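Side-chain contacts in Pre-mRNA splicing factor PRP8 (Cyanidioschyzon merolae, PDB 6NQI), which probably contacts the spliceosomal snRNAs and the intron of the pre-mRNA, and is represented here by its RNase H-like domain: residues E64-M69 / D91-L96; T68-Q73 / E77-I82; M120-I125 / H164-A169; L160-A165 / E171-L176. All coordinates share one frame; numbering follows the deposited sequence.

Contact 1 (E64-M69 / D91-L96); sequences EHVLTM and DPLKTL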
loop_
_atom_site.group_PDB
_atom_site.type_symbol
_atom_site.label_atom_id
_atom_site.label_comp_id
_atom_site.label_asym_id
_atom_site.label_seq_id
_atom_site.Cartn_x
_atom_site.Cartn_y
_atom_site.Cartn_z
ATOM N N GLU A 64 8.689 12.448 -0.534
ATOM C CA GLU A 64 9.444 12.548 0.705
ATOM C C GLU A 64 9.183 11.340 1.612
ATOM O O GLU A 64 10.106 10.836 2.271
ATOM C CB GLU A 64 9.104 13.874 1.388
ATOM C CG GLU A 64 10.113 14.299 2.428
ATOM C CD GLU A 64 9.918 13.638 3.779
ATOM O OE1 GLU A 64 8.798 13.113 4.051
ATOM O OE2 GLU A 64 10.889 13.674 4.585
ATOM N N HIS A 65 7.950 10.828 1.613
ATOM C CA HIS A 65 7.634 9.656 2.429
ATOM C C HIS A 65 8.387 8.423 1.946
ATOM O O HIS A 65 8.993 7.706 2.753
ATOM C CB HIS A 65 6.115 9.408 2.434
ATOM C CG HIS A 65 5.710 8.098 3.047
ATOM N ND1 HIS A 65 5.008 7.132 2.347
ATOM C CD2 HIS A 65 5.942 7.576 4.277
ATOM C CE1 HIS A 65 4.804 6.085 3.130
ATOM N NE2 HIS A 65 5.372 6.323 4.302
ATOM N N VAL A 66 8.373 8.178 0.629
ATOM C CA VAL A 66 9.142 7.066 0.072
ATOM C C VAL A 66 10.616 7.205 0.431
ATOM O O VAL A 66 11.261 6.232 0.844
ATOM C CB VAL A 66 8.921 6.951 -1.448
ATOM C CG1 VAL A 66 9.952 6.044 -2.078
ATOM C CG2 VAL A 66 7.537 6.383 -1.728
ATOM N N LEU A 67 11.173 8.413 0.310
ATOM C CA LEU A 67 12.565 8.581 0.716
ATOM C C LEU A 67 12.758 8.210 2.185
ATOM O O LEU A 67 13.755 7.576 2.544
ATOM C CB LEU A 67 13.040 10.006 0.444
ATOM C CG LEU A 67 14.463 10.324 0.935
ATOM C CD1 LEU A 67 15.500 9.351 0.395
ATOM C CD2 LEU A 67 14.883 11.757 0.604
ATOM N N THR A 68 11.812 8.581 3.053
ATOM C CA THR A 68 11.973 8.269 4.477
ATOM C C THR A 68 11.903 6.762 4.730
ATOM O O THR A 68 12.701 6.211 5.509
ATOM C CB THR A 68 10.921 9.019 5.306
ATOM O OG1 THR A 68 11.067 10.416 5.060
ATOM C CG2 THR A 68 11.151 8.783 6.788
ATOM N N MET A 69 10.953 6.082 4.081
ATOM C CA MET A 69 10.853 4.635 4.250
ATOM C C MET A 69 12.096 3.936 3.715
ATOM O O MET A 69 12.542 2.935 4.294
ATOM C CB MET A 69 9.605 4.066 3.556
ATOM C CG MET A 69 8.241 4.556 4.038
ATOM S SD MET A 69 8.021 4.595 5.835
ATOM C CE MET A 69 8.471 2.938 6.320
ATOM N N ASP A 91 8.722 12.280 -11.240
ATOM C CA ASP A 91 9.754 13.315 -11.220
ATOM C C ASP A 91 10.135 13.742 -9.810
ATOM O O ASP A 91 11.342 13.787 -9.514
ATOM C CB ASP A 91 9.304 14.535 -12.024
ATOM C CG ASP A 91 9.602 14.417 -13.503
ATOM O OD1 ASP A 91 10.346 13.476 -13.896
ATOM O OD2 ASP A 91 9.182 15.348 -14.243
ATOM N N PRO A 92 9.194 14.097 -8.911
ATOM C CA PRO A 92 9.602 14.494 -7.547
ATOM C C PRO A 92 10.415 13.441 -6.821
ATOM O O PRO A 92 11.458 13.759 -6.231
ATOM C CB PRO A 92 8.260 14.770 -6.858
ATOM C CG PRO A 92 7.368 15.234 -7.966
ATOM C CD PRO A 92 7.764 14.382 -9.145
ATOM N N LEU A 93 9.965 12.186 -6.853
ATOM C CA LEU A 93 10.732 11.110 -6.236
ATOM C C LEU A 93 12.165 11.064 -6.760
ATOM O O LEU A 93 13.128 11.094 -5.984
ATOM C CB LEU A 93 10.040 9.781 -6.477
ATOM C CG LEU A 93 10.733 8.619 -5.790
ATOM C CD1 LEU A 93 10.895 8.913 -4.314
ATOM C CD2 LEU A 93 9.913 7.376 -6.008
ATOM N N LYS A 94 12.332 10.989 -8.078
ATOM C CA LYS A 94 13.686 11.007 -8.619
ATOM C C LYS A 94 14.484 12.186 -8.062
ATOM O O LYS A 94 15.631 12.009 -7.629
ATOM C CB LYS A 94 13.639 10.994 -10.146
ATOM C CG LYS A 94 13.178 9.636 -10.680
ATOM C CD LYS A 94 12.841 9.702 -12.157
ATOM C CE LYS A 94 12.514 8.332 -12.709
ATOM N NZ LYS A 94 13.742 7.560 -13.118
ATOM N N THR A 95 13.873 13.384 -7.989
ATOM C CA THR A 95 14.618 14.546 -7.499
ATOM C C THR A 95 15.090 14.336 -6.067
ATOM O O THR A 95 16.229 14.664 -5.728
ATOM C CB THR A 95 13.773 15.820 -7.542
ATOM O OG1 THR A 95 13.334 16.072 -8.878
ATOM C CG2 THR A 95 14.616 17.005 -7.077
ATOM N N LEU A 96 14.236 13.770 -5.213
ATOM C CA LEU A 96 14.644 13.590 -3.828
ATOM C C LEU A 96 15.638 12.447 -3.659
ATOM O O LEU A 96 16.280 12.361 -2.606
ATOM C CB LEU A 96 13.426 13.355 -2.936
ATOM C CG LEU A 96 12.360 14.458 -2.927
ATOM C CD1 LEU A 96 11.317 14.270 -1.843
ATOM C CD2 LEU A 96 13.001 15.820 -2.823
#
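Glu64 and Leu96 meet without any aromatic ring, so the flat groups concerned are peptide carbonyls and a carboxylate. The carbonyl group of Glu64 is gripped from both faces of its plane: Thr68 N, the usual helical donor, comes from one, and Thr68 OG1 from the other, at 3.0 Å from Glu64 O. The carboxylate of the same residue points away from helix 90-97, Glu64 CG being anti to the backbone N (chi1 -162°), and it is the start of the residue that faces this helix. Leu96 CD1 lies 3.5 Å from Glu64 N and 3.9 Å from Glu64 CB. Leu96 CG is turned opposite its own carbonyl carbon (chi1 -59°), which sends the branch across to the partner helix. A methyl also approaches the carbonyl of Leu96: Leu67 CD2 rests 3.6 Å from Leu96 O and also reaches Leu96 CB. Deeper in, Val66 and Leu93 meet at about a right angle, with Val66 CG1 resting against both methyls of Leu93, 3.8 Å from Leu93 CD1. No hydrogen bond spans the contact, and its grip is essentially apolar. The axes of the segments 64-69 and 91-96 approach to 9.4 Å, with a crossing angle of -43°. In the RNase H-like fold these are the helices before and after strand 81-84. Helix 54-71 lies on the sheet, where Val66 touches Val14 of strand 11-21 and His65 and Met69 reach strands 24-32 and 37-43, while Leu96 also packs on Ala63, next to Glu64, and on Trp60 a turn earlier.

Contact 2 (T68-Q73 / E77-I82); sequences TMLRSQ and ELPRGI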
loop_
_atom_site.group_PDB
_atom_site.type_symbol
_atom_site.label_atom_id
_atom_site.label_comp_id
_atom_site.label_asym_id
_atom_site.label_seq_id
_atom_site.Cartn_x
_atom_site.Cartn_y
_atom_site.Cartn_z
ATOM N N THR A 68 11.812 8.581 3.053
ATOM C CA THR A 68 11.973 8.269 4.477
ATOM C C THR A 68 11.903 6.762 4.730
ATOM O O THR A 68 12.701 6.211 5.509
ATOM C CB THR A 68 10.921 9.019 5.306
ATOM O OG1 THR A 68 11.067 10.416 5.060
ATOM C CG2 THR A 68 11.151 8.783 6.788
ATOM N N MET A 69 10.953 6.082 4.081
ATOM C CA MET A 69 10.853 4.635 4.250
ATOM C C MET A 69 12.096 3.936 3.715
ATOM O O MET A 69 12.542 2.935 4.294
ATOM C CB MET A 69 9.605 4.066 3.556
ATOM C CG MET A 69 8.241 4.556 4.038
ATOM S SD MET A 69 8.021 4.595 5.835
ATOM C CE MET A 69 8.471 2.938 6.320
ATOM N N LEU A 70 12.690 4.459 2.634
ATOM C CA LEU A 70 13.959 3.918 2.164
ATOM C C LEU A 70 15.022 4.074 3.236
ATOM O O LEU A 70 15.725 3.116 3.584
ATOM C CB LEU A 70 14.399 4.617 0.872
ATOM C CG LEU A 70 13.602 4.275 -0.390
ATOM C CD1 LEU A 70 14.008 5.170 -1.548
ATOM C CD2 LEU A 70 13.715 2.816 -0.735
ATOM N N ARG A 71 15.130 5.279 3.795
ATOM C CA ARG A 71 16.156 5.556 4.795
ATOM C C ARG A 71 16.028 4.660 6.013
ATOM O O ARG A 71 17.019 4.417 6.705
ATOM C CB ARG A 71 16.084 7.018 5.220
ATOM C CG ARG A 71 16.606 8.022 4.222
ATOM C CD ARG A 71 16.816 9.334 4.926
ATOM N NE ARG A 71 17.707 10.240 4.209
ATOM C CZ ARG A 71 17.320 11.402 3.690
ATOM N NH1 ARG A 71 16.039 11.774 3.805
ATOM N NH2 ARG A 71 18.214 12.176 3.052
ATOM N N SER A 72 14.822 4.205 6.334
ATOM C CA SER A 72 14.660 3.368 7.524
ATOM C C SER A 72 14.928 1.878 7.293
ATOM O O SER A 72 14.813 1.106 8.251
ATOM C CB SER A 72 13.251 3.496 8.082
ATOM O OG SER A 72 12.370 2.738 7.268
ATOM N N GLN A 73 15.272 1.438 6.047
ATOM C CA GLN A 73 15.479 0.041 5.675
ATOM C C GLN A 73 16.953 -0.337 5.691
ATOM O O GLN A 73 17.814 0.487 5.365
ATOM C CB GLN A 73 14.926 -0.235 4.280
ATOM C CG GLN A 73 13.406 -0.126 4.165
ATOM C CD GLN A 73 12.675 -1.192 4.930
ATOM O OE1 GLN A 73 12.709 -2.339 4.517
ATOM N NE2 GLN A 73 11.981 -0.830 6.022
ATOM N N GLU A 77 17.322 -5.170 2.748
ATOM C CA GLU A 77 15.872 -5.171 2.617
ATOM C C GLU A 77 15.366 -4.024 1.749
ATOM O O GLU A 77 14.166 -3.728 1.751
ATOM C CB GLU A 77 15.204 -5.105 3.985
ATOM C CG GLU A 77 15.301 -6.340 4.849
ATOM C CD GLU A 77 14.587 -6.111 6.177
ATOM O OE1 GLU A 77 15.264 -6.113 7.229
ATOM O OE2 GLU A 77 13.344 -5.893 6.155
ATOM N N LEU A 78 16.254 -3.384 0.997
ATOM C CA LEU A 78 15.844 -2.317 0.101
ATOM C C LEU A 78 15.095 -2.919 -1.080
ATOM O O LEU A 78 15.437 -4.010 -1.534
ATOM C CB LEU A 78 17.061 -1.563 -0.409
ATOM C CG LEU A 78 17.824 -0.730 0.621
ATOM C CD1 LEU A 78 19.097 -0.188 -0.019
ATOM C CD2 LEU A 78 16.959 0.383 1.200
ATOM N N PRO A 79 14.076 -2.254 -1.594
ATOM C CA PRO A 79 13.366 -2.813 -2.742
ATOM C C PRO A 79 14.235 -2.816 -3.994
ATOM O O PRO A 79 15.087 -1.950 -4.192
ATOM C CB PRO A 79 12.152 -1.887 -2.891
ATOM C CG PRO A 79 12.603 -0.613 -2.341
ATOM C CD PRO A 79 13.498 -0.965 -1.184
ATOM N N ARG A 80 14.032 -3.831 -4.825
ATOM C CA ARG A 80 14.701 -3.893 -6.117
ATOM C C ARG A 80 14.007 -3.043 -7.172
ATOM O O ARG A 80 14.562 -2.854 -8.256
ATOM C CB ARG A 80 14.840 -5.355 -6.567
ATOM C CG ARG A 80 15.913 -6.080 -5.763
ATOM C CD ARG A 80 15.820 -7.576 -5.908
ATOM N NE ARG A 80 17.041 -8.162 -6.486
ATOM C CZ ARG A 80 17.159 -9.443 -6.841
ATOM N NH1 ARG A 80 16.132 -10.279 -6.691
ATOM N NH2 ARG A 80 18.308 -9.897 -7.350
ATOM N N GLY A 81 12.814 -2.541 -6.879
ATOM C CA GLY A 81 12.102 -1.617 -7.747
ATOM C C GLY A 81 11.035 -0.880 -6.965
ATOM O O GLY A 81 10.608 -1.321 -5.892
ATOM N N ILE A 82 10.651 0.290 -7.476
ATOM C CA ILE A 82 9.608 1.126 -6.881
ATOM C C ILE A 82 8.585 1.411 -7.964
ATOM O O ILE A 82 8.951 1.908 -9.031
ATOM C CB ILE A 82 10.177 2.436 -6.316
ATOM C CG1 ILE A 82 11.099 2.132 -5.134
ATOM C CG2 ILE A 82 9.039 3.380 -5.953
ATOM C CD1 ILE A 82 12.101 3.221 -4.814
#
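Leu78 and Leu70 are the two bumps of this contact, each fitting against the other segment where helix 54-71 ends and the chain turns back toward strand 81-84. The methyl Leu78 CD2 sits in a shallow hollow at the helix end, bounded by Gln73 CB at 3.7 Å and Leu70 O at 3.8 Å. That carbonyl also accepts the backbone N of Gln73, so the wall of the hollow is itself part of the helix ending. Leu70 is the bump in the other direction. With CG beside its backbone N (chi1 -72°), it splays two methyls over the returning chain: Leu70 CD2 lies on the flank of the proline ring, 3.8 Å from Pro79 CD, and Leu70 CD1 faces Ile82 CD1 at 4.3 Å. At the polar edge, Gln73, bent at chi2, brings OE1 to 3.4 Å from Glu77 O, but both atoms are acceptors and no hydrogen bond joins them. The amide of Gln73 and the carboxylate of Glu77 stand nearly perpendicular, 85° between planes. Arg37 supplies the donor: its NH2 bonds to Gln73 OE1, and its NH1 makes a long, weak ion pair with Glu77 OE2. This is the return leg of a beta-alpha-beta crossover from strand 37-43 through helix 54-71 to strand 81-84. Trp12 of strand 11-21 backs Leu70, Gln73 and Pro79, and Tyr102 touches Leu70 and Leu78. Beyond the turn, strand 81-84 slots between strands 11-21 and 107-108, bonding through Gly81 to Trp12 and through Ile82 to Pro106 and Arg108, while helix 90-97 meets Ile82 through Leu93.

Contact 3 (M120-I125 / H164-A169); sequences MALPEI and HALDRA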
loop_
_atom_site.group_PDB
_atom_site.type_symbol
_atom_site.label_atom_id
_atom_site.label_comp_id
_atom_site.label_asym_id
_atom_site.label_seq_id
_atom_site.Cartn_x
_atom_site.Cartn_y
_atom_site.Cartn_z
ATOM N N MET A 120 -8.665 1.183 1.915
ATOM C CA MET A 120 -9.375 2.149 2.741
ATOM C C MET A 120 -10.700 1.602 3.240
ATOM O O MET A 120 -11.260 2.141 4.197
ATOM C CB MET A 120 -9.631 3.428 1.933
ATOM C CG MET A 120 -9.902 4.667 2.771
ATOM S SD MET A 120 -8.468 5.018 3.778
ATOM C CE MET A 120 -9.070 4.551 5.401
ATOM N N ALA A 121 -11.184 0.524 2.631
ATOM C CA ALA A 121 -12.437 -0.112 2.995
ATOM C C ALA A 121 -12.318 -1.101 4.155
ATOM O O ALA A 121 -13.351 -1.489 4.711
ATOM C CB ALA A 121 -12.994 -0.825 1.762
ATOM N N LEU A 122 -11.109 -1.481 4.576
ATOM C CA LEU A 122 -11.010 -2.415 5.695
ATOM C C LEU A 122 -11.306 -1.661 6.992
ATOM O O LEU A 122 -10.743 -0.584 7.215
ATOM C CB LEU A 122 -9.617 -3.053 5.722
ATOM C CG LEU A 122 -9.269 -3.984 4.525
ATOM C CD1 LEU A 122 -7.931 -4.722 4.662
ATOM C CD2 LEU A 122 -10.378 -5.003 4.208
ATOM N N PRO A 123 -12.218 -2.154 7.834
ATOM C CA PRO A 123 -12.647 -1.345 8.987
ATOM C C PRO A 123 -11.546 -1.080 10.005
ATOM O O PRO A 123 -11.544 -0.013 10.634
ATOM C CB PRO A 123 -13.812 -2.160 9.580
ATOM C CG PRO A 123 -14.277 -3.032 8.459
ATOM C CD PRO A 123 -13.023 -3.375 7.708
ATOM N N GLU A 124 -10.610 -2.012 10.187
ATOM C CA GLU A 124 -9.522 -1.788 11.133
ATOM C C GLU A 124 -8.680 -0.588 10.710
ATOM O O GLU A 124 -8.307 0.244 11.541
ATOM C CB GLU A 124 -8.673 -3.057 11.225
ATOM C CG GLU A 124 -8.183 -3.479 12.603
ATOM C CD GLU A 124 -8.357 -4.984 12.794
ATOM O OE1 GLU A 124 -7.641 -5.766 12.096
ATOM O OE2 GLU A 124 -9.189 -5.380 13.650
ATOM N N ILE A 125 -8.383 -0.490 9.408
ATOM C CA ILE A 125 -7.573 0.601 8.868
ATOM C C ILE A 125 -8.346 1.908 8.887
ATOM O O ILE A 125 -7.818 2.961 9.257
ATOM C CB ILE A 125 -7.130 0.288 7.426
ATOM C CG1 ILE A 125 -6.312 -0.997 7.336
ATOM C CG2 ILE A 125 -6.349 1.471 6.862
ATOM C CD1 ILE A 125 -5.109 -1.003 8.194
ATOM N N HIS A 164 -8.961 -6.034 -5.809
ATOM C CA HIS A 164 -9.964 -5.728 -6.829
ATOM C C HIS A 164 -11.382 -5.980 -6.332
ATOM O O HIS A 164 -12.314 -5.251 -6.703
ATOM C CB HIS A 164 -9.691 -6.515 -8.098
ATOM C CG HIS A 164 -8.595 -5.934 -8.925
ATOM N ND1 HIS A 164 -8.836 -5.066 -9.967
ATOM C CD2 HIS A 164 -7.252 -6.076 -8.854
ATOM C CE1 HIS A 164 -7.689 -4.711 -10.517
ATOM N NE2 HIS A 164 -6.713 -5.309 -9.858
ATOM N N ALA A 165 -11.575 -7.009 -5.503
ATOM C CA ALA A 165 -12.902 -7.249 -4.945
ATOM C C ALA A 165 -13.324 -6.106 -4.024
ATOM O O ALA A 165 -14.487 -5.673 -4.046
ATOM C CB ALA A 165 -12.920 -8.587 -4.204
ATOM N N LEU A 166 -12.375 -5.569 -3.249
ATOM C CA LEU A 166 -12.674 -4.434 -2.379
ATOM C C LEU A 166 -13.001 -3.189 -3.193
ATOM O O LEU A 166 -13.825 -2.369 -2.768
ATOM C CB LEU A 166 -11.484 -4.174 -1.446
ATOM C CG LEU A 166 -11.315 -5.192 -0.321
ATOM C CD1 LEU A 166 -10.066 -4.941 0.485
ATOM C CD2 LEU A 166 -12.526 -5.088 0.574
ATOM N N ASP A 167 -12.382 -3.056 -4.372
ATOM C CA ASP A 167 -12.643 -1.918 -5.244
ATOM C C ASP A 167 -13.964 -2.036 -6.008
ATOM O O ASP A 167 -14.508 -1.007 -6.421
ATOM C CB ASP A 167 -11.481 -1.718 -6.218
ATOM C CG ASP A 167 -11.543 -0.382 -6.938
ATOM O OD1 ASP A 167 -12.171 0.563 -6.403
ATOM O OD2 ASP A 167 -10.982 -0.280 -8.047
ATOM N N ARG A 168 -14.504 -3.243 -6.231
ATOM C CA ARG A 168 -15.755 -3.321 -6.985
ATOM C C ARG A 168 -16.967 -3.756 -6.171
ATOM O O ARG A 168 -18.096 -3.580 -6.640
ATOM C CB ARG A 168 -15.647 -4.326 -8.141
ATOM C CG ARG A 168 -14.775 -3.965 -9.309
ATOM C CD ARG A 168 -14.936 -5.062 -10.368
ATOM N NE ARG A 168 -13.757 -5.170 -11.221
ATOM C CZ ARG A 168 -12.900 -6.190 -11.177
ATOM N NH1 ARG A 168 -13.103 -7.199 -10.337
ATOM N NH2 ARG A 168 -11.840 -6.201 -11.973
ATOM N N ALA A 169 -16.775 -4.310 -4.988
ATOM C CA ALA A 169 -17.889 -4.720 -4.144
ATOM C C ALA A 169 -17.421 -4.782 -2.698
ATOM O O ALA A 169 -17.482 -5.856 -2.086
ATOM C CB ALA A 169 -18.449 -6.071 -4.590
#
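Leu166, near the end of helix 152-168, reaches over to Leu122 and Ala121 in a helix-to-turn contact within the RNase H-like domain, where the polypeptide passes from a short 3-10 turn into helix 123-130. Leu166 gives up the largest area of the three and divides it between two partners, one for each methyl. Its isobutyl group projects from the helix toward the turn. The branch ending in CD2 looks toward Ala121, whose CB is 4.5 Å from Leu166 CD2, a loose approach by a small side chain at the end of the 3-10 turn. The alpha carbons of Ala121 and Leu166 are nevertheless the closest pair of the two segments, 6.9 Å apart. Leu122 comes next in the chain, at the N-cap position of helix 123-130. Being apolar, its side chain turns to the hydrophobic interior, where Trp178 and Leu195 also pack on it, and Val173 of helix 170-176 lies against Leu166. The contact joins helix 152-168 to the turn that leads into helix 123-130, with helix 170-176 packing alongside and no hydrogen bond between the two segments. Helix 152-168 closes just beyond Leu166. Ala165 O takes a bond from Ala169 N at 2.8 Å and a longer one from Arg168 N, and Ala169, having left helical geometry, occupies the N-cap position of the next helix. The two leucine side chains cross at about a right angle, and the meeting point is a pair of single methyls, Leu122 CD2 and Leu166 CD1, 3.7 Å apart.

Contact 4 (L160-A165 / E171-L176); sequences LLLLHA and ERVLQL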
loop_
_atom_site.group_PDB
_atom_site.type_symbol
_atom_site.label_atom_id
_atom_site.label_comp_id
_atom_site.label_asym_id
_atom_site.label_seq_id
_atom_site.Cartn_x
_atom_site.Cartn_y
_atom_site.Cartn_z
ATOM N N LEU A 160 -3.935 -9.528 -4.513
ATOM C CA LEU A 160 -4.391 -8.711 -5.637
ATOM C C LEU A 160 -5.885 -8.919 -5.906
ATOM O O LEU A 160 -6.622 -7.953 -6.169
ATOM C CB LEU A 160 -3.550 -9.035 -6.874
ATOM C CG LEU A 160 -3.502 -8.054 -8.056
ATOM C CD1 LEU A 160 -3.158 -6.637 -7.628
ATOM C CD2 LEU A 160 -2.489 -8.520 -9.070
ATOM N N LEU A 161 -6.345 -10.174 -5.838
ATOM C CA LEU A 161 -7.765 -10.474 -6.023
ATOM C C LEU A 161 -8.607 -9.792 -4.956
ATOM O O LEU A 161 -9.696 -9.278 -5.243
ATOM C CB LEU A 161 -7.997 -11.986 -5.989
ATOM C CG LEU A 161 -9.453 -12.449 -6.100
ATOM C CD1 LEU A 161 -10.091 -11.947 -7.390
ATOM C CD2 LEU A 161 -9.556 -13.958 -6.003
ATOM N N LEU A 162 -8.102 -9.769 -3.721
ATOM C CA LEU A 162 -8.781 -9.072 -2.634
ATOM C C LEU A 162 -8.867 -7.586 -2.923
ATOM O O LEU A 162 -9.912 -6.966 -2.692
ATOM C CB LEU A 162 -8.050 -9.309 -1.317
ATOM C CG LEU A 162 -8.364 -10.669 -0.697
ATOM C CD1 LEU A 162 -7.424 -10.965 0.449
ATOM C CD2 LEU A 162 -9.798 -10.771 -0.239
ATOM N N LEU A 163 -7.773 -7.000 -3.427
ATOM C CA LEU A 163 -7.756 -5.571 -3.738
ATOM C C LEU A 163 -8.853 -5.231 -4.742
ATOM O O LEU A 163 -9.644 -4.292 -4.539
ATOM C CB LEU A 163 -6.395 -5.176 -4.304
ATOM C CG LEU A 163 -5.171 -5.045 -3.396
ATOM C CD1 LEU A 163 -3.996 -4.444 -4.162
ATOM C CD2 LEU A 163 -5.442 -4.238 -2.176
ATOM N N HIS A 164 -8.961 -6.034 -5.809
ATOM C CA HIS A 164 -9.964 -5.728 -6.829
ATOM C C HIS A 164 -11.382 -5.980 -6.332
ATOM O O HIS A 164 -12.314 -5.251 -6.703
ATOM C CB HIS A 164 -9.691 -6.515 -8.098
ATOM C CG HIS A 164 -8.595 -5.934 -8.925
ATOM N ND1 HIS A 164 -8.836 -5.066 -9.967
ATOM C CD2 HIS A 164 -7.252 -6.076 -8.854
ATOM C CE1 HIS A 164 -7.689 -4.711 -10.517
ATOM N NE2 HIS A 164 -6.713 -5.309 -9.858
ATOM N N ALA A 165 -11.575 -7.009 -5.503
ATOM C CA ALA A 165 -12.902 -7.249 -4.945
ATOM C C ALA A 165 -13.324 -6.106 -4.024
ATOM O O ALA A 165 -14.487 -5.673 -4.046
ATOM C CB ALA A 165 -12.920 -8.587 -4.204
ATOM N N GLU A 171 -18.531 -4.038 0.291
ATOM C CA GLU A 171 -19.388 -4.606 1.326
ATOM C C GLU A 171 -19.440 -6.117 1.210
ATOM O O GLU A 171 -19.434 -6.824 2.222
ATOM C CB GLU A 171 -20.811 -4.055 1.275
ATOM C CG GLU A 171 -20.985 -2.565 1.380
ATOM C CD GLU A 171 -22.466 -2.203 1.481
ATOM O OE1 GLU A 171 -22.896 -1.731 2.561
ATOM O OE2 GLU A 171 -23.212 -2.432 0.501
ATOM N N ARG A 172 -19.543 -6.627 -0.019
ATOM C CA ARG A 172 -19.606 -8.071 -0.222
ATOM C C ARG A 172 -18.311 -8.751 0.226
ATOM O O ARG A 172 -18.339 -9.847 0.804
ATOM C CB ARG A 172 -19.930 -8.353 -1.694
ATOM C CG ARG A 172 -20.975 -9.451 -1.911
ATOM C CD ARG A 172 -21.394 -9.591 -3.376
ATOM N NE ARG A 172 -21.907 -8.321 -3.882
ATOM C CZ ARG A 172 -22.378 -8.129 -5.107
ATOM N NH1 ARG A 172 -22.421 -9.138 -5.968
ATOM N NH2 ARG A 172 -22.810 -6.924 -5.463
ATOM N N VAL A 173 -17.166 -8.094 0.016
ATOM C CA VAL A 173 -15.902 -8.645 0.501
ATOM C C VAL A 173 -15.877 -8.647 2.019
ATOM O O VAL A 173 -15.486 -9.636 2.652
ATOM C CB VAL A 173 -14.714 -7.836 -0.041
ATOM C CG1 VAL A 173 -13.412 -8.437 0.453
ATOM C CG2 VAL A 173 -14.773 -7.756 -1.533
ATOM N N LEU A 174 -16.292 -7.534 2.627
ATOM C CA LEU A 174 -16.293 -7.442 4.080
ATOM C C LEU A 174 -17.219 -8.483 4.683
ATOM O O LEU A 174 -16.944 -9.010 5.765
ATOM C CB LEU A 174 -16.715 -6.043 4.511
ATOM C CG LEU A 174 -15.629 -4.990 4.312
ATOM C CD1 LEU A 174 -16.152 -3.616 4.691
ATOM C CD2 LEU A 174 -14.355 -5.358 5.067
ATOM N N GLN A 175 -18.309 -8.805 3.984
ATOM C CA GLN A 175 -19.279 -9.765 4.492
ATOM C C GLN A 175 -18.813 -11.202 4.308
ATOM O O GLN A 175 -19.224 -12.086 5.072
ATOM C CB GLN A 175 -20.612 -9.553 3.773
ATOM C CG GLN A 175 -21.534 -8.555 4.442
ATOM C CD GLN A 175 -22.857 -8.419 3.713
ATOM O OE1 GLN A 175 -23.259 -9.316 2.965
ATOM N NE2 GLN A 175 -23.545 -7.296 3.927
ATOM N N LEU A 176 -17.969 -11.446 3.299
ATOM C CA LEU A 176 -17.440 -12.784 3.046
ATOM C C LEU A 176 -16.249 -13.125 3.945
ATOM O O LEU A 176 -16.125 -14.264 4.409
ATOM C CB LEU A 176 -17.054 -12.892 1.577
ATOM C CG LEU A 176 -18.287 -13.205 0.727
ATOM C CD1 LEU A 176 -17.872 -13.338 -0.727
ATOM C CD2 LEU A 176 -19.058 -14.434 1.240
#
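On the 171-176 side Val173 makes the whole contact, using a different methyl for each apolar partner. Val173 CG2 meets Ala165 CB at 3.4 Å. The other methyl, CG1, is anti to the backbone N (chi1 -179°) and points toward Leu162, one turn earlier in helix 152-168, with Val173 CG1 and Leu162 CD2 4.4 Å apart. Ala165 and Leu162 are three residues apart, so they stand on one side of their helix and present a small step for the branched valine to fit against. A second kind of meeting is methyl with carbonyl: Val173 CG2 also lies 3.3 Å from Ala165 O, near the point where the helix is about to end. Polar bonding plays its part within each helix and not between them. On the first side His164 N bonds to Leu160 O, and on the other Gln175 N bonds to Glu171 O, while no hydrogen bond crosses. The two segments belong to consecutive helices joined by a very short turn, which brings Val173 back against the helix the chain has just left. Helix 201-210 touches both segments, Glu208 meeting Leu161 and Leu207 and Glu210 meeting Leu176; Leu162 also packs among Trp146, Trp196 and Leu211 from neighbouring loops.

The four contacts form two pairs on opposite sides of the domain's centre. Contacts 1 and 2 share helix 54-71 and touch each other through Leu93 CD2 and Ile82 CG2; together they tie that helix to the next helix and to the strand between. Contacts 3 and 4 share helix 152-168 and lie about 6 Å apart between centres, with Val173 and Leu166 bridging them. Contacts 1, 3 and 4 are largely buried and join helices or a turn through methyl groups. Contact 2, only partly buried, adds a polar edge where Arg37 bonds to Gln73. None has a hydrogen bond between its segments.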